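Local coordinates for protein pseudopodium-enriched atypical kinase 1 (Homo sapiens, PDB 6BHC) that is a pseudokinase of the protein kinase family that forms dimers and probably acts as a scaffold in signalling, at residues 22-27 with 385-390. The protein carries 1 engineered substitution. Residues are numbered along the deposited sequence; the frame is centred on the assembly and turned at random.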
loop_
_atom_site.group_PDB
_atom_site.type_symbol
_atom_site.label_atom_id
_atom_site.label_comp_id
_atom_site.label_asym_id
_atom_site.label_seq_id
_atom_site.Cartn_x
_atom_site.Cartn_y
_atom_site.Cartn_z
ATOM N N SER A 22 3.179 -10.788 -15.827
ATOM C CA SER A 22 3.442 -9.482 -16.417
ATOM C C SER A 22 2.875 -8.355 -15.564
ATOM O O SER A 22 3.473 -7.274 -15.493
ATOM C CB SER A 22 2.867 -9.422 -17.834
ATOM O OG SER A 22 3.114 -8.162 -18.434
ATOM N N LEU A 23 1.728 -8.582 -14.917
ATOM C CA LEU A 23 1.132 -7.552 -14.072
ATOM C C LEU A 23 2.018 -7.244 -12.872
ATOM O O LEU A 23 2.265 -6.075 -12.557
ATOM C CB LEU A 23 -0.260 -7.987 -13.614
ATOM C CG LEU A 23 -1.373 -7.967 -14.663
ATOM C CD1 LEU A 23 -2.651 -8.554 -14.089
ATOM C CD2 LEU A 23 -1.608 -6.550 -15.162
ATOM N N HIS A 24 2.499 -8.282 -12.186
ATOM C CA HIS A 24 3.369 -8.066 -11.034
ATOM C C HIS A 24 4.667 -7.387 -11.444
ATOM O O HIS A 24 5.148 -6.482 -10.753
ATOM C CB HIS A 24 3.658 -9.394 -10.336
ATOM C CG HIS A 24 2.611 -9.796 -9.346
ATOM N ND1 HIS A 24 2.251 -11.110 -9.134
ATOM C CD2 HIS A 24 1.850 -9.057 -8.505
ATOM C CE1 HIS A 24 1.310 -11.162 -8.208
ATOM N NE2 HIS A 24 1.048 -9.930 -7.810
ATOM N N THR A 25 5.244 -7.807 -12.571
ATOM C CA THR A 25 6.512 -7.238 -13.016
ATOM C C THR A 25 6.361 -5.761 -13.359
ATOM O O THR A 25 7.168 -4.928 -12.932
ATOM C CB THR A 25 7.041 -8.026 -14.214
ATOM O OG1 THR A 25 7.284 -9.384 -13.823
ATOM C CG2 THR A 25 8.333 -7.415 -14.728
ATOM N N ASP A 26 5.323 -5.417 -14.127
ATOM C CA ASP A 26 5.098 -4.017 -14.470
ATOM C C ASP A 26 4.738 -3.186 -13.245
ATOM O O ASP A 26 5.110 -2.010 -13.167
ATOM C CB ASP A 26 4.000 -3.904 -15.529
ATOM C CG ASP A 26 4.356 -4.617 -16.820
ATOM O OD1 ASP A 26 5.562 -4.822 -17.076
ATOM O OD2 ASP A 26 3.429 -4.968 -17.581
ATOM N N ALA A 27 4.026 -3.774 -12.281
ATOM C CA ALA A 27 3.667 -3.036 -11.075
ATOM C C ALA A 27 4.893 -2.758 -10.212
ATOM O O ALA A 27 5.066 -1.642 -9.706
ATOM C CB ALA A 27 2.611 -3.804 -10.281
ATOM N N LYS A 385 8.182 -14.675 -4.746
ATOM C CA LYS A 385 8.801 -13.521 -4.103
ATOM C C LYS A 385 8.144 -12.218 -4.539
ATOM O O LYS A 385 7.972 -11.302 -3.727
ATOM C CB LYS A 385 10.300 -13.492 -4.401
ATOM C CG LYS A 385 11.083 -14.606 -3.727
ATOM C CD LYS A 385 11.259 -14.349 -2.238
ATOM C CE LYS A 385 12.147 -13.138 -1.994
ATOM N NZ LYS A 385 12.420 -12.918 -0.545
ATOM N N ARG A 386 7.769 -12.113 -5.818
ATOM C CA ARG A 386 7.072 -10.916 -6.278
ATOM C C ARG A 386 5.710 -10.786 -5.610
ATOM O O ARG A 386 5.270 -9.677 -5.285
ATOM C CB ARG A 386 6.919 -10.942 -7.799
ATOM C CG ARG A 386 8.217 -10.757 -8.564
ATOM C CD ARG A 386 7.936 -10.416 -10.018
ATOM N NE ARG A 386 9.158 -10.189 -10.782
ATOM C CZ ARG A 386 9.617 -11.011 -11.721
ATOM N NH1 ARG A 386 8.950 -12.117 -12.019
ATOM N NH2 ARG A 386 10.737 -10.722 -12.367
ATOM N N THR A 387 5.028 -11.914 -5.396
ATOM C CA THR A 387 3.739 -11.886 -4.714
ATOM C C THR A 387 3.895 -11.449 -3.263
ATOM O O THR A 387 3.116 -10.626 -2.769
ATOM C CB THR A 387 3.076 -13.262 -4.793
ATOM O OG1 THR A 387 2.905 -13.631 -6.168
ATOM C CG2 THR A 387 1.721 -13.248 -4.105
ATOM N N LEU A 388 4.903 -11.982 -2.568
ATOM C CA LEU A 388 5.128 -11.613 -1.175
ATOM C C LEU A 388 5.444 -10.127 -1.041
ATOM O O LEU A 388 4.892 -9.440 -0.173
ATOM C CB LEU A 388 6.257 -12.459 -0.587
ATOM C CG LEU A 388 5.942 -13.944 -0.404
ATOM C CD1 LEU A 388 7.178 -14.707 0.048
ATOM C CD2 LEU A 388 4.807 -14.119 0.590
ATOM N N LEU A 389 6.331 -9.613 -1.896
ATOM C CA LEU A 389 6.687 -8.200 -1.821
ATOM C C LEU A 389 5.493 -7.311 -2.148
ATOM O O LEU A 389 5.298 -6.266 -1.516
ATOM C CB LEU A 389 7.853 -7.899 -2.760
ATOM C CG LEU A 389 8.369 -6.457 -2.714
ATOM C CD1 LEU A 389 8.817 -6.094 -1.305
ATOM C CD2 LEU A 389 9.502 -6.257 -3.705
ATOM N N MET A 390 4.679 -7.712 -3.129
ATOM C CA MET A 390 3.490 -6.934 -3.459
ATOM C C MET A 390 2.527 -6.881 -2.281
ATOM O O MET A 390 1.925 -5.836 -2.007
ATOM C CB MET A 390 2.801 -7.524 -4.690
ATOM C CG MET A 390 1.702 -6.645 -5.269
ATOM S SD MET A 390 2.354 -5.139 -6.017
ATOM C CE MET A 390 3.433 -5.829 -7.267
#
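H24 of helix 16-39 reaches over to R386, T387 and M390 of helix 371-396 in the helical dimerization module of this pseudokinase, consistent with the split helical dimerization unit of its family. One helix stands at the start of the modelled chain, the other more than 350 residues later. Their short segments cross at 54°, with axes 10.2 Å apart at closest approach. The nearest CA atoms are those of H24 and R386, at 6.7 Å. The H24 ring meets T387 near CE1 and M390 near CD2, both obliquely and from the same side of its plane. H24 CE1 lies 3.6 Å from T387 OG1, but that hydroxyl is hydrogen-bonded to the backbone O of D383, one turn back. H24 CD2 lies 3.8 Å from M390 CE. M390 starts with CG anti to the backbone N (chi1 -169°), then bends at chi2 and chi3. The bent chain brings M390 CE to 3.7 Å from A27 CB, so one methyl group touches both A27 and H24. L28 and L31 extend this apolar patch along helix 16-39. The second subunit lies against the same residues. H24 meets the H24 ring of that subunit, with the planes at about 35°, and A27 packs on its I391. R386 is extended from CG to NE, which carries NE toward T25. NE is hydrogen-bonded to the backbone O of L415 in helix 406-417, so R386 ties a third helix to this pair. An alanine here would probably leave the L415 carbonyl without this donor and open a gap beside T25. T25 OG1 is itself hydrogen-bonded to the backbone O of R21. T25 OG1 also stands over the centre of one face of the R386 guanidinium, 3.5 Å from R386 CZ.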